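Long-range contacts in alcohol oxidase (Myceliophthora thermophila, PDB 6F74), which binds FAD and, as a VAO-type flavoprotein, probably oxidises an alcohol or related substrate with molecular oxygen as electron acceptor: residues Gly254-Asp258 / Leu489-Arg494; Phe284-Gly290 / Asp484-Leu489; Tyr560-Leu564 / Val582-Asp586. One frame throughout, in Å; residues are numbered along the deposited sequence.

Interaction 1. Residues Gly254-Asp258 / Leu489-Arg494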
loop_
_atom_site.group_PDB
_atom_site.type_symbol
_atom_site.label_atom_id
_atom_site.label_comp_id
_atom_site.label_asym_id
_atom_site.label_seq_id
_atom_site.Cartn_x
_atom_site.Cartn_y
_atom_site.Cartn_z
ATOM N N GLY A 254 0.216 -9.303 -14.488
ATOM C CA GLY A 254 -0.310 -7.934 -14.454
ATOM C C GLY A 254 -0.450 -7.379 -13.059
ATOM O O GLY A 254 -0.570 -8.115 -12.081
ATOM N N LEU A 255 -0.440 -6.055 -12.968
ATOM C CA LEU A 255 -0.668 -5.394 -11.690
ATOM C C LEU A 255 -2.102 -5.608 -11.222
ATOM O O LEU A 255 -2.986 -5.924 -12.009
ATOM C CB LEU A 255 -0.395 -3.888 -11.751
ATOM C CG LEU A 255 1.002 -3.276 -11.481
ATOM C CD1 LEU A 255 0.861 -1.903 -10.872
ATOM C CD2 LEU A 255 1.952 -4.061 -10.622
ATOM N N GLY A 256 -2.306 -5.399 -9.922
ATOM C CA GLY A 256 -3.595 -5.619 -9.274
ATOM C C GLY A 256 -4.738 -4.857 -9.920
ATOM O O GLY A 256 -5.816 -5.386 -10.162
ATOM N N ALA A 257 -4.479 -3.608 -10.219
ATOM C CA ALA A 257 -5.464 -2.760 -10.909
ATOM C C ALA A 257 -5.954 -3.379 -12.186
ATOM O O ALA A 257 -7.123 -3.248 -12.517
ATOM C CB ALA A 257 -4.889 -1.399 -11.206
ATOM N N ASP A 258 -5.067 -4.044 -12.910
ATOM C CA ASP A 258 -5.437 -4.683 -14.166
ATOM C C ASP A 258 -6.063 -6.066 -14.042
ATOM O O ASP A 258 -6.507 -6.605 -15.030
ATOM C CB ASP A 258 -4.231 -4.681 -15.127
ATOM C CG ASP A 258 -3.923 -3.295 -15.677
ATOM O OD1 ASP A 258 -4.831 -2.410 -15.655
ATOM O OD2 ASP A 258 -2.784 -3.110 -16.148
ATOM N N LEU A 489 -3.913 2.939 -15.116
ATOM C CA LEU A 489 -2.623 2.863 -14.441
ATOM C C LEU A 489 -1.687 3.904 -14.997
ATOM O O LEU A 489 -1.607 4.091 -16.208
ATOM C CB LEU A 489 -1.967 1.481 -14.571
ATOM C CG LEU A 489 -2.376 0.400 -13.564
ATOM C CD1 LEU A 489 -1.808 -0.925 -14.000
ATOM C CD2 LEU A 489 -1.884 0.731 -12.158
ATOM N N HIS A 490 -0.982 4.577 -14.087
ATOM C CA HIS A 490 0.101 5.517 -14.437
ATOM C C HIS A 490 0.916 4.967 -15.617
ATOM O O HIS A 490 1.404 3.834 -15.549
ATOM C CB HIS A 490 1.003 5.710 -13.223
ATOM C CG HIS A 490 1.869 6.933 -13.278
ATOM N ND1 HIS A 490 2.689 7.229 -14.351
ATOM C CD2 HIS A 490 2.100 7.882 -12.347
ATOM C CE1 HIS A 490 3.339 8.354 -14.096
ATOM N NE2 HIS A 490 3.015 8.758 -12.875
ATOM N N PRO A 491 1.015 5.736 -16.730
ATOM C CA PRO A 491 1.822 5.323 -17.888
ATOM C C PRO A 491 3.231 4.757 -17.572
ATOM O O PRO A 491 3.664 3.775 -18.200
ATOM C CB PRO A 491 1.955 6.613 -18.679
ATOM C CG PRO A 491 0.709 7.366 -18.378
ATOM C CD PRO A 491 0.356 7.028 -16.971
ATOM N N ALA A 492 3.932 5.377 -16.626
ATOM C CA ALA A 492 5.278 4.940 -16.260
ATOM C C ALA A 492 5.378 3.452 -15.895
ATOM O O ALA A 492 6.407 2.839 -16.112
ATOM C CB ALA A 492 5.821 5.799 -15.133
ATOM N N TRP A 493 4.301 2.863 -15.374
ATOM C CA TRP A 493 4.289 1.406 -15.121
ATOM C C TRP A 493 4.582 0.594 -16.375
ATOM O O TRP A 493 5.162 -0.488 -16.291
ATOM C CB TRP A 493 2.936 0.939 -14.595
ATOM C CG TRP A 493 2.722 1.219 -13.165
ATOM C CD1 TRP A 493 1.816 2.082 -12.640
ATOM C CD2 TRP A 493 3.393 0.604 -12.072
ATOM N NE1 TRP A 493 1.876 2.041 -11.272
ATOM C CE2 TRP A 493 2.859 1.163 -10.900
ATOM C CE3 TRP A 493 4.409 -0.349 -11.966
ATOM C CZ2 TRP A 493 3.292 0.780 -9.617
ATOM C CZ3 TRP A 493 4.840 -0.725 -10.689
ATOM C CH2 TRP A 493 4.280 -0.155 -9.538
ATOM N N ARG A 494 4.181 1.130 -17.528
ATOM C CA ARG A 494 4.326 0.431 -18.768
ATOM C C ARG A 494 5.763 0.449 -19.309
ATOM O O ARG A 494 6.041 -0.279 -20.248
ATOM C CB ARG A 494 3.356 0.976 -19.838
ATOM C CG ARG A 494 1.890 1.125 -19.389
ATOM C CD ARG A 494 1.379 -0.151 -18.748
ATOM N NE ARG A 494 -0.052 -0.095 -18.504
ATOM C CZ ARG A 494 -0.757 -1.007 -17.823
ATOM N NH1 ARG A 494 -0.187 -2.091 -17.319
ATOM N NH2 ARG A 494 -2.066 -0.827 -17.643
#

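Interaction 2. Residues Phe284-Gly290 / Asp484-Leu489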
loop_
_atom_site.group_PDB
_atom_site.type_symbol
_atom_site.label_atom_id
_atom_site.label_comp_id
_atom_site.label_asym_id
_atom_site.label_seq_id
_atom_site.Cartn_x
_atom_site.Cartn_y
_atom_site.Cartn_z
ATOM N N PHE A 284 -14.793 2.975 -14.023
ATOM C CA PHE A 284 -14.059 1.714 -13.988
ATOM C C PHE A 284 -12.556 1.953 -14.178
ATOM O O PHE A 284 -11.712 1.362 -13.481
ATOM C CB PHE A 284 -14.652 0.822 -15.082
ATOM C CG PHE A 284 -13.985 -0.508 -15.243
ATOM C CD1 PHE A 284 -13.855 -1.367 -14.168
ATOM C CD2 PHE A 284 -13.574 -0.940 -16.506
ATOM C CE1 PHE A 284 -13.291 -2.621 -14.342
ATOM C CE2 PHE A 284 -13.011 -2.186 -16.687
ATOM C CZ PHE A 284 -12.862 -3.038 -15.605
ATOM N N ARG A 285 -12.244 2.851 -15.113
ATOM C CA ARG A 285 -10.884 3.267 -15.366
ATOM C C ARG A 285 -10.292 4.004 -14.165
ATOM O O ARG A 285 -9.174 3.718 -13.763
ATOM C CB ARG A 285 -10.799 4.139 -16.624
ATOM C CG ARG A 285 -9.355 4.544 -16.957
ATOM C CD ARG A 285 -9.196 5.399 -18.216
ATOM N NE ARG A 285 -10.135 6.537 -18.289
ATOM C CZ ARG A 285 -11.080 6.718 -19.210
ATOM N NH1 ARG A 285 -11.289 5.795 -20.161
ATOM N NH2 ARG A 285 -11.888 7.778 -19.112
ATOM N N ALA A 286 -11.046 4.932 -13.602
ATOM C CA ALA A 286 -10.595 5.699 -12.427
ATOM C C ALA A 286 -10.188 4.816 -11.234
ATOM O O ALA A 286 -9.135 5.031 -10.620
ATOM C CB ALA A 286 -11.678 6.668 -12.008
ATOM N N ILE A 287 -11.012 3.827 -10.908
ATOM C CA ILE A 287 -10.682 2.932 -9.773
ATOM C C ILE A 287 -9.540 1.962 -10.052
ATOM O O ILE A 287 -9.014 1.362 -9.118
ATOM C CB ILE A 287 -11.895 2.153 -9.227
ATOM C CG1 ILE A 287 -12.493 1.193 -10.267
ATOM C CG2 ILE A 287 -12.957 3.123 -8.753
ATOM C CD1 ILE A 287 -13.265 0.039 -9.621
ATOM N N ARG A 288 -9.186 1.788 -11.328
ATOM C CA ARG A 288 -8.073 0.932 -11.732
ATOM C C ARG A 288 -6.813 1.754 -11.991
ATOM O O ARG A 288 -6.294 1.787 -13.106
ATOM C CB ARG A 288 -8.479 0.139 -12.981
ATOM C CG ARG A 288 -9.511 -0.947 -12.710
ATOM C CD ARG A 288 -9.900 -1.693 -13.971
ATOM N NE ARG A 288 -8.722 -2.193 -14.707
ATOM C CZ ARG A 288 -8.680 -2.465 -16.012
ATOM N NH1 ARG A 288 -9.746 -2.316 -16.786
ATOM N NH2 ARG A 288 -7.549 -2.887 -16.571
ATOM N N GLY A 289 -6.308 2.406 -10.950
ATOM C CA GLY A 289 -5.074 3.212 -11.026
ATOM C C GLY A 289 -5.179 4.662 -10.568
ATOM O O GLY A 289 -4.151 5.320 -10.358
ATOM N N GLY A 290 -6.394 5.172 -10.398
ATOM C CA GLY A 290 -6.609 6.556 -9.990
ATOM C C GLY A 290 -6.842 6.773 -8.523
ATOM O O GLY A 290 -7.297 7.835 -8.138
ATOM N N ASP A 484 -4.302 -2.497 -22.950
ATOM C CA ASP A 484 -5.591 -2.344 -22.312
ATOM C C ASP A 484 -5.918 -0.860 -21.987
ATOM O O ASP A 484 -5.560 -0.330 -20.932
ATOM C CB ASP A 484 -5.644 -3.209 -21.048
ATOM C CG ASP A 484 -6.993 -3.159 -20.359
ATOM O OD1 ASP A 484 -7.894 -2.481 -20.883
ATOM O OD2 ASP A 484 -7.139 -3.796 -19.294
ATOM N N THR A 485 -6.655 -0.227 -22.889
ATOM C CA THR A 485 -7.041 1.181 -22.726
ATOM C C THR A 485 -8.131 1.430 -21.674
ATOM O O THR A 485 -8.389 2.589 -21.334
ATOM C CB THR A 485 -7.532 1.767 -24.048
ATOM O OG1 THR A 485 -8.658 1.010 -24.496
ATOM C CG2 THR A 485 -6.430 1.729 -25.118
ATOM N N SER A 486 -8.797 0.377 -21.188
ATOM C CA SER A 486 -9.739 0.510 -20.061
ATOM C C SER A 486 -9.020 0.757 -18.712
ATOM O O SER A 486 -9.645 1.104 -17.709
ATOM C CB SER A 486 -10.615 -0.741 -19.948
ATOM O OG SER A 486 -9.885 -1.819 -19.417
ATOM N N SER A 487 -7.711 0.527 -18.681
ATOM C CA SER A 487 -6.911 0.730 -17.480
ATOM C C SER A 487 -6.622 2.190 -17.177
ATOM O O SER A 487 -6.437 2.996 -18.086
ATOM C CB SER A 487 -5.580 0.007 -17.627
ATOM O OG SER A 487 -4.827 0.141 -16.459
ATOM N N GLY A 488 -6.556 2.506 -15.887
ATOM C CA GLY A 488 -6.179 3.827 -15.412
ATOM C C GLY A 488 -4.777 3.936 -14.846
ATOM O O GLY A 488 -4.473 4.933 -14.187
ATOM N N LEU A 489 -3.913 2.939 -15.116
ATOM C CA LEU A 489 -2.623 2.863 -14.441
ATOM C C LEU A 489 -1.687 3.904 -14.997
ATOM O O LEU A 489 -1.607 4.091 -16.208
ATOM C CB LEU A 489 -1.967 1.481 -14.571
ATOM C CG LEU A 489 -2.376 0.400 -13.564
ATOM C CD1 LEU A 489 -1.808 -0.925 -14.000
ATOM C CD2 LEU A 489 -1.884 0.731 -12.158
#

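Interaction 3. Residues Tyr560-Leu564 / Val582-Asp586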
loop_
_atom_site.group_PDB
_atom_site.type_symbol
_atom_site.label_atom_id
_atom_site.label_comp_id
_atom_site.label_asym_id
_atom_site.label_seq_id
_atom_site.Cartn_x
_atom_site.Cartn_y
_atom_site.Cartn_z
ATOM N N TYR A 560 -4.106 12.185 -14.965
ATOM C CA TYR A 560 -4.740 12.905 -13.882
ATOM C C TYR A 560 -6.017 13.637 -14.306
ATOM O O TYR A 560 -7.017 13.533 -13.624
ATOM C CB TYR A 560 -3.755 13.867 -13.206
ATOM C CG TYR A 560 -4.365 14.499 -12.009
ATOM C CD1 TYR A 560 -4.580 13.772 -10.855
ATOM C CD2 TYR A 560 -4.806 15.818 -12.048
ATOM C CE1 TYR A 560 -5.203 14.343 -9.747
ATOM C CE2 TYR A 560 -5.422 16.400 -10.949
ATOM C CZ TYR A 560 -5.616 15.653 -9.808
ATOM O OH TYR A 560 -6.245 16.224 -8.741
ATOM N N ALA A 561 -5.967 14.359 -15.413
ATOM C CA ALA A 561 -7.113 15.107 -15.930
ATOM C C ALA A 561 -8.352 14.218 -16.114
ATOM O O ALA A 561 -9.477 14.639 -15.797
ATOM C CB ALA A 561 -6.760 15.784 -17.256
ATOM N N GLN A 562 -8.140 13.001 -16.593
ATOM C CA GLN A 562 -9.222 12.024 -16.741
ATOM C C GLN A 562 -9.671 11.489 -15.405
ATOM O O GLN A 562 -10.865 11.281 -15.199
ATOM C CB GLN A 562 -8.785 10.851 -17.610
ATOM C CG GLN A 562 -9.531 10.711 -18.913
ATOM C CD GLN A 562 -8.834 9.755 -19.876
ATOM O OE1 GLN A 562 -9.487 9.235 -20.785
ATOM N NE2 GLN A 562 -7.511 9.508 -19.676
ATOM N N HIS A 563 -8.743 11.249 -14.485
ATOM C CA HIS A 563 -9.142 10.828 -13.145
ATOM C C HIS A 563 -9.997 11.915 -12.493
ATOM O O HIS A 563 -11.083 11.642 -11.967
ATOM C CB HIS A 563 -7.936 10.515 -12.268
ATOM C CG HIS A 563 -7.167 9.307 -12.697
ATOM N ND1 HIS A 563 -7.750 8.224 -13.311
ATOM C CD2 HIS A 563 -5.859 9.000 -12.558
ATOM C CE1 HIS A 563 -6.832 7.307 -13.550
ATOM N NE2 HIS A 563 -5.670 7.759 -13.119
ATOM N N LEU A 564 -9.511 13.147 -12.564
ATOM C CA LEU A 564 -10.237 14.279 -12.020
ATOM C C LEU A 564 -11.628 14.442 -12.613
ATOM O O LEU A 564 -12.548 14.725 -11.885
ATOM C CB LEU A 564 -9.458 15.574 -12.214
ATOM C CG LEU A 564 -9.889 16.805 -11.438
ATOM C CD1 LEU A 564 -9.962 16.562 -9.944
ATOM C CD2 LEU A 564 -8.897 17.930 -11.745
ATOM N N VAL A 582 -7.348 11.898 -5.771
ATOM C CA VAL A 582 -7.625 12.754 -6.919
ATOM C C VAL A 582 -8.666 13.803 -6.491
ATOM O O VAL A 582 -9.707 13.453 -5.880
ATOM C CB VAL A 582 -8.125 11.914 -8.107
ATOM C CG1 VAL A 582 -8.732 12.789 -9.180
ATOM C CG2 VAL A 582 -6.966 11.084 -8.670
ATOM N N GLY A 583 -8.365 15.070 -6.792
ATOM C CA GLY A 583 -9.256 16.174 -6.432
ATOM C C GLY A 583 -9.070 16.787 -5.066
ATOM O O GLY A 583 -9.730 17.769 -4.771
ATOM N N ALA A 584 -8.159 16.237 -4.255
ATOM C CA ALA A 584 -7.980 16.669 -2.869
ATOM C C ALA A 584 -7.475 18.096 -2.735
ATOM O O ALA A 584 -7.692 18.732 -1.710
ATOM C CB ALA A 584 -7.041 15.703 -2.137
ATOM N N GLU A 585 -6.826 18.600 -3.779
ATOM C CA GLU A 585 -6.359 19.982 -3.825
ATOM C C GLU A 585 -7.463 21.037 -3.812
ATOM O O GLU A 585 -7.169 22.231 -3.636
ATOM C CB GLU A 585 -5.458 20.204 -5.058
ATOM C CG GLU A 585 -6.155 20.133 -6.421
ATOM C CD GLU A 585 -6.236 18.742 -7.026
ATOM O OE1 GLU A 585 -6.158 17.683 -6.299
ATOM O OE2 GLU A 585 -6.390 18.726 -8.271
ATOM N N ASP A 586 -8.719 20.641 -4.043
ATOM C CA ASP A 586 -9.826 21.572 -3.917
ATOM C C ASP A 586 -10.281 21.771 -2.484
ATOM O O ASP A 586 -11.170 22.617 -2.232
ATOM C CB ASP A 586 -11.003 21.145 -4.806
ATOM C CG ASP A 586 -10.725 21.390 -6.260
ATOM O OD1 ASP A 586 -9.793 22.176 -6.565
ATOM O OD2 ASP A 586 -11.392 20.766 -7.106
#

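Interaction 1. Residues Gly254-Asp258 / Leu489-Arg494
Asp258 and Arg494 reach for each other from opposite directions and meet in a salt bridge in which both terminal nitrogens of the arginine close on one oxygen. Arg494 NH2 lies 2.8 Å from Asp258 OD2 and takes its syn lone pair; Arg494 NH1, 3.0 Å from the same OD2, comes in nearly along the C-O bond. OD2 sits exactly in the guanidinium plane, and the carboxylate is turned only 14° from it, so the two flat groups are nearly coplanar. NH1 also donates to the carbonyl of Val478. The other carboxylate oxygen, OD1, is satisfied by Ser487 OG and by a salt bridge to Arg288, leaving the buried aspartate gripped at both oxygens.

Beside this polar cluster the contact is greasy. Leu489 CD1 lies over one face of the Asp258 carboxylate, 3.2 Å from OD2, while Leu489 CD2 rests 3.8 Å from Ala257 CB. Further along, Leu255 CD1 stands over the centre of the six-membered ring of Trp493, 3.7 Å from its centroid, a CH-pi contact. Trp493 chi1 (-79°) sets CG beside the backbone N, and chi2 then turns the indole so that one face meets the methyl. Behind the pair, Leu255 packs near His246 and Trp493 near Tyr540, both FAD-binding residues. The contact thus joins the FAD-binding domain to the loop before strand 498-503, in the second shell of the flavin site of a VAO-type oxidase.

Interaction 2. Residues Phe284-Gly290 / Asp484-Leu489
Arg288, just past the end of helix 281-287, sends its guanidinium against the type I beta turn Asp484-Ser487, in the loop before strand 498-503. An Asx turn is built into the same bend: Asp484 OD1 accepts from the backbone N of Ser486 and also from its hydroxyl, which settles the carboxylate over the turn. The Arg288 and Asp484 side chains cross at about a right angle. Arg288 NH2 donates to Asp484 OD2 at 2.9 Å in a fairly straight salt bridge, 166° at the hydrogen. OD2 lies close to the guanidinium plane, yet the nitrogen approaches from above the carboxylate, the two planes being 42° apart.

Arg288 NH1 donates to Ser486 OG, 2.7 Å away, with the oxygen tilted 20° from the guanidinium plane. A bend at chi3 swings the head toward the turn, and Ser487 CA lies over one face of the guanidinium, toward the rim. Along the same chain, the Phe284 ring carries Arg288 CD on one face, offset toward the rim. Outside the two segments, Arg288 NE donates to the Ala257 carbonyl.

Where the backbones close up, both sides are glycine: a CB on Gly488 would probably clash with Arg285 O, and one on Gly289, whose positive phi by itself calls for glycine, would probably collide with Gly488 O. The Arg285 carbonyl O meets Gly488 CA at 3.4 Å in a CA-H...O contact, and Gly488 N makes a weak hydrogen bond to Arg288 O, 2.9 Å away.

Interaction 3. Residues Tyr560-Leu564 / Val582-Asp586
Val582 drives both methyls into helix 560-570, and this is the tight part of the contact. Val582 CG1, anti to the backbone N (chi1 166°), rests against the helix backbone 3.5 Å from Leu564 N; Val582 CG2 lies 3.8 Å from His563 CB and also meets Tyr560 CE1. Leu564 extends the apolar patch by laying CD1 against Gly583 CA at 3.6 Å.

The more exposed side is polar, with fewer contacts, and is held by the Tyr560 hydroxyl. Tyr560 OH donates to Glu585 OE2 at 2.5 Å, using the syn lone pair of that oxygen, and accepts from Gly583 N at 3.1 Å. OE2 lies near the plane of the phenol ring, at its edge, with the carboxylate turned 33° from the ring. A phenylalanine in place of Tyr560 would probably leave both Gly583 N and the Glu585 carboxylate without this partner and let the acid swing more freely. Asp586, farther out, pairs with Arg568 of the same helix.

The loop after helix 560-570 thus turns back onto the start of that helix, which belongs to the berberine-like region. Ile552 and Tyr556 of helix 551-556 pack beside the contact, and the loop then runs on into strand 587-588.

In the fold
Interactions 1 and 2 hold the same loop, 484-494, against two parts of the FAD-binding side of the fold: helix 256-259 and the end of helix 281-287. They share Leu489 and a charged network centred on Asp258. Both carry an ion pair; interaction 1, buried near the flavin, adds a leucine over tryptophan, whereas interaction 2, only partly buried, adds a beta turn and close glycine backbones. Interaction 3, also partly buried and farther from the cofactor, is a local closure with no ion pair across it. It still touches interaction 2, where Val582 CG2 and His563 pack on Gly290.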